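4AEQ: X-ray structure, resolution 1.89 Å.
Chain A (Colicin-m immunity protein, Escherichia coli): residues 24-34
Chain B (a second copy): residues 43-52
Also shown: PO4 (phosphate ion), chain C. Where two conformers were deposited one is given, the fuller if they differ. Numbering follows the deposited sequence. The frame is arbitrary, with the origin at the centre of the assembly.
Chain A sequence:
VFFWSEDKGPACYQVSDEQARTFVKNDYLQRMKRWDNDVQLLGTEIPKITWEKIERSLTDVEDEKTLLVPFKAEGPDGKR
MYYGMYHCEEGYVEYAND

Chain A, residues 24-34: VKNDYLQRMKR
Chain B 43-52: GTEIPKITWE

What fills the apolar centre? Pro B47, buried and pointing toward the helix, meets three side chains: Tyr A28 CE2 lies 3.7 Å from Pro B47 CG, which sits at the ring edge, Leu A29 CD2 is 4.0 Å from Pro B47 CD, and Met A32 CE is 3.9 Å from that same Pro B47 CD. The compact proline ring, C-gamma endo, offers carbon to all three. Ile B49 (m, m) adds CD1, 3.8 Å from Tyr A28 CE2.

How do the backbones place these groups? Residues A24-A34 are continuous helix, with i to i+4 hydrogen bonds of 2.9 to 3.0 Å; B48-B51 is a strand running at 147° to it, roughly antiparallel, the axes 10.7 Å apart at closest. CA atoms pair as Lys A25 with Ile B49 (7.6 Å), Leu A29 with Ile B46 (6.5 Å) and Lys A33 with Glu B45 (5.8 Å). Together the stretches bury 523 Å².

Which rotamers close the packing? Tyr A28 is t (chi2 81°), Leu A29 m, t, and Met A32 m, m, m, a flexible thioether chain that folds so that CE also reaches 3.7 Å from Thr B44 O. Trp B51 (m, chi2 106°) starts sideways, but its ring comes nearer, CZ2 lying 3.8 Å from Lys A25 CB.

What forms the polar edge? No direct hydrogen bond crosses; water does the bridging. Lys A25, extended in four t rotamers, packs its aliphatic stem on the strand and gives NZ to two waters: one 3.1 Å from Lys A25 NZ and 2.8 Å from Ile B49 N, the other 2.9 Å from Lys A25 NZ and 3.1 Å from Ile B49 O. A third donates to Leu A29 O and Glu B45 O, both at 2.8 Å. The loop is braced by Ile B46 N to Thr B44 OG1, 3.0 Å.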

# COMPACT_ATOMS: atom_id res chain seq x y z
N VAL A 24 -1.49 1.72 -11.94
CA VAL A 24 -0.31 2.03 -11.14
C VAL A 24 -0.15 3.54 -10.94
O VAL A 24 0.25 3.99 -9.87
CB VAL A 24 0.95 1.43 -11.76
CG1 VAL A 24 2.20 1.96 -11.06
CG2 VAL A 24 0.90 -0.09 -11.69
N LYS A 25 -0.46 4.31 -11.97
CA LYS A 25 -0.37 5.77 -11.87
C LYS A 25 -1.43 6.29 -10.90
O LYS A 25 -1.14 7.11 -10.02
CB LYS A 25 -0.53 6.42 -13.24
CG LYS A 25 -0.46 7.95 -13.21
CD LYS A 25 -0.44 8.54 -14.62
CE LYS A 25 -0.49 10.05 -14.59
NZ LYS A 25 -0.33 10.64 -15.95
N ASN A 26 -2.66 5.79 -11.04
CA ASN A 26 -3.73 6.18 -10.12
C ASN A 26 -3.32 5.90 -8.68
O ASN A 26 -3.41 6.77 -7.80
CB ASN A 26 -5.03 5.44 -10.44
CG ASN A 26 -5.73 6.00 -11.67
OD1 ASN A 26 -5.42 7.09 -12.14
ND2 ASN A 26 -6.70 5.25 -12.18
N ASP A 27 -2.86 4.67 -8.46
CA ASP A 27 -2.48 4.23 -7.12
C ASP A 27 -1.33 5.05 -6.54
O ASP A 27 -1.38 5.49 -5.39
CB ASP A 27 -2.10 2.75 -7.17
CG ASP A 27 -1.77 2.18 -5.82
OD1 ASP A 27 -2.71 1.76 -5.11
OD2 ASP A 27 -0.58 2.16 -5.46
N TYR A 28 -0.30 5.25 -7.35
CA TYR A 28 0.88 6.00 -6.92
C TYR A 28 0.53 7.43 -6.53
O TYR A 28 0.89 7.89 -5.45
CB TYR A 28 1.94 6.00 -8.02
CG TYR A 28 3.13 6.89 -7.72
CD1 TYR A 28 4.16 6.46 -6.90
CD2 TYR A 28 3.21 8.17 -8.26
CE1 TYR A 28 5.25 7.27 -6.63
CE2 TYR A 28 4.29 8.99 -7.99
CZ TYR A 28 5.30 8.54 -7.18
OH TYR A 28 6.38 9.36 -6.92
N LEU A 29 -0.17 8.13 -7.42
CA LEU A 29 -0.56 9.51 -7.13
C LEU A 29 -1.46 9.61 -5.90
O LEU A 29 -1.26 10.48 -5.03
CB LEU A 29 -1.22 10.16 -8.35
CG LEU A 29 -0.26 10.44 -9.51
CD1 LEU A 29 -1.00 11.06 -10.69
CD2 LEU A 29 0.90 11.34 -9.07
N GLN A 30 -2.45 8.72 -5.81
CA GLN A 30 -3.35 8.73 -4.66
C GLN A 30 -2.56 8.53 -3.37
O GLN A 30 -2.81 9.21 -2.38
CB GLN A 30 -4.43 7.66 -4.80
CG GLN A 30 -4.09 6.35 -4.11
CD GLN A 30 -5.18 5.31 -4.24
OE1 GLN A 30 -6.28 5.60 -4.73
NE2 GLN A 30 -4.89 4.09 -3.82
N ARG A 31 -1.61 7.60 -3.38
CA ARG A 31 -0.79 7.34 -2.20
C ARG A 31 0.07 8.53 -1.80
O ARG A 31 0.11 8.92 -0.64
CB ARG A 31 0.08 6.10 -2.41
CG ARG A 31 -0.71 4.81 -2.45
CD ARG A 31 0.22 3.62 -2.45
NE ARG A 31 -0.51 2.35 -2.39
CZ ARG A 31 0.06 1.16 -2.32
NH1 ARG A 31 1.38 1.06 -2.31
NH2 ARG A 31 -0.68 0.07 -2.27
N MET A 32 0.76 9.10 -2.78
CA MET A 32 1.57 10.29 -2.52
C MET A 32 0.73 11.33 -1.80
O MET A 32 1.10 11.82 -0.72
CB MET A 32 2.11 10.87 -3.83
CG MET A 32 3.17 10.00 -4.49
SD MET A 32 4.83 10.38 -3.89
CE MET A 32 5.12 11.95 -4.70
N LYS A 33 -0.42 11.64 -2.40
CA LYS A 33 -1.34 12.62 -1.82
C LYS A 33 -1.75 12.27 -0.39
O LYS A 33 -1.58 13.07 0.53
CB LYS A 33 -2.59 12.74 -2.69
CG LYS A 33 -3.72 13.53 -2.06
CD LYS A 33 -4.89 13.66 -3.02
CE LYS A 33 -4.43 14.30 -4.33
NZ LYS A 33 -5.39 14.08 -5.44
N ARG A 34 -2.30 11.07 -0.21
CA ARG A 34 -2.81 10.65 1.09
C ARG A 34 -1.78 10.69 2.20
O ARG A 34 -1.99 11.30 3.25
CB ARG A 34 -3.41 9.25 1.00
CG ARG A 34 -4.76 9.21 0.31
CD ARG A 34 -5.24 7.79 0.15
NE ARG A 34 -6.47 7.73 -0.63
CZ ARG A 34 -6.78 6.72 -1.44
NH1 ARG A 34 -5.95 5.71 -1.58
NH2 ARG A 34 -7.92 6.74 -2.11
N GLY B 43 9.62 17.34 -4.61
CA GLY B 43 9.21 18.72 -4.47
C GLY B 43 7.77 18.93 -4.88
O GLY B 43 7.32 20.07 -5.01
N THR B 44 7.04 17.84 -5.08
CA THR B 44 5.63 17.93 -5.43
C THR B 44 4.87 16.67 -5.03
O THR B 44 5.46 15.59 -4.93
CB THR B 44 5.45 18.15 -6.94
OG1 THR B 44 4.06 18.24 -7.26
CG2 THR B 44 6.07 16.99 -7.72
N GLU B 45 3.57 16.82 -4.78
CA GLU B 45 2.69 15.68 -4.56
C GLU B 45 2.26 15.05 -5.88
O GLU B 45 1.80 13.91 -5.93
CB GLU B 45 1.44 16.11 -3.79
CG GLU B 45 1.55 15.98 -2.28
CD GLU B 45 0.23 16.28 -1.58
OE1 GLU B 45 -0.73 16.68 -2.27
OE2 GLU B 45 0.16 16.10 -0.35
N ILE B 46 2.41 15.81 -6.96
CA ILE B 46 1.94 15.38 -8.27
C ILE B 46 3.05 15.41 -9.32
O ILE B 46 3.01 16.22 -10.24
CB ILE B 46 0.77 16.25 -8.75
CG1 ILE B 46 -0.23 16.45 -7.60
CG2 ILE B 46 0.10 15.62 -9.96
CD1 ILE B 46 -1.20 17.58 -7.83
N PRO B 47 4.04 14.51 -9.18
CA PRO B 47 5.14 14.45 -10.14
C PRO B 47 4.66 14.01 -11.51
O PRO B 47 3.59 13.41 -11.62
CB PRO B 47 6.06 13.38 -9.54
CG PRO B 47 5.16 12.53 -8.71
CD PRO B 47 4.15 13.48 -8.13
N LYS B 48 5.43 14.31 -12.55
CA LYS B 48 5.14 13.80 -13.88
C LYS B 48 5.63 12.37 -13.95
O LYS B 48 6.71 12.06 -13.44
CB LYS B 48 5.86 14.64 -14.94
CG LYS B 48 5.47 16.12 -14.95
CD LYS B 48 4.02 16.32 -15.36
CE LYS B 48 3.67 17.79 -15.43
NZ LYS B 48 4.55 18.55 -16.37
N ILE B 49 4.85 11.49 -14.58
CA ILE B 49 5.22 10.08 -14.64
C ILE B 49 5.70 9.70 -16.04
O ILE B 49 5.02 9.96 -17.04
CB ILE B 49 4.05 9.15 -14.26
CG1 ILE B 49 3.47 9.53 -12.89
CG2 ILE B 49 4.50 7.70 -14.26
CD1 ILE B 49 4.47 9.42 -11.76
N THR B 50 6.89 9.11 -16.11
CA THR B 50 7.38 8.57 -17.36
C THR B 50 7.49 7.05 -17.26
O THR B 50 7.82 6.51 -16.21
CB THR B 50 8.74 9.18 -17.78
OG1 THR B 50 9.63 9.16 -16.66
CG2 THR B 50 8.55 10.62 -18.23
N TRP B 51 7.17 6.38 -18.35
CA TRP B 51 7.08 4.92 -18.33
C TRP B 51 8.30 4.24 -18.93
O TRP B 51 8.95 4.77 -19.83
CB TRP B 51 5.81 4.46 -19.03
CG TRP B 51 4.58 5.05 -18.43
CD1 TRP B 51 3.80 6.04 -18.96
CD2 TRP B 51 3.99 4.70 -17.17
NE1 TRP B 51 2.76 6.32 -18.11
CE2 TRP B 51 2.85 5.52 -17.01
CE3 TRP B 51 4.31 3.78 -16.17
CZ2 TRP B 51 2.03 5.43 -15.88
CZ3 TRP B 51 3.50 3.70 -15.06
CH2 TRP B 51 2.37 4.52 -14.92
N GLU B 52 8.62 3.07 -18.38
CA GLU B 52 9.67 2.22 -18.92
C GLU B 52 9.01 0.93 -19.39
O GLU B 52 7.91 0.59 -18.95
CB GLU B 52 10.72 1.96 -17.85
CG GLU B 52 11.29 3.25 -17.28
CD GLU B 52 12.33 3.03 -16.20
OE1 GLU B 52 12.54 1.87 -15.79
OE2 GLU B 52 12.93 4.03 -15.76
P PO4 C . 3.82 0.10 -0.51
O1 PO4 C . 2.47 -0.56 -0.44
O2 PO4 C . 4.09 0.54 -1.93
O3 PO4 C . 3.85 1.31 0.40
O4 PO4 C . 4.88 -0.89 -0.09
O HOH W 1 2.32 12.16 -15.51
O HOH W 2 2.00 9.63 -17.35
O HOH W 3 -0.87 13.10 -6.02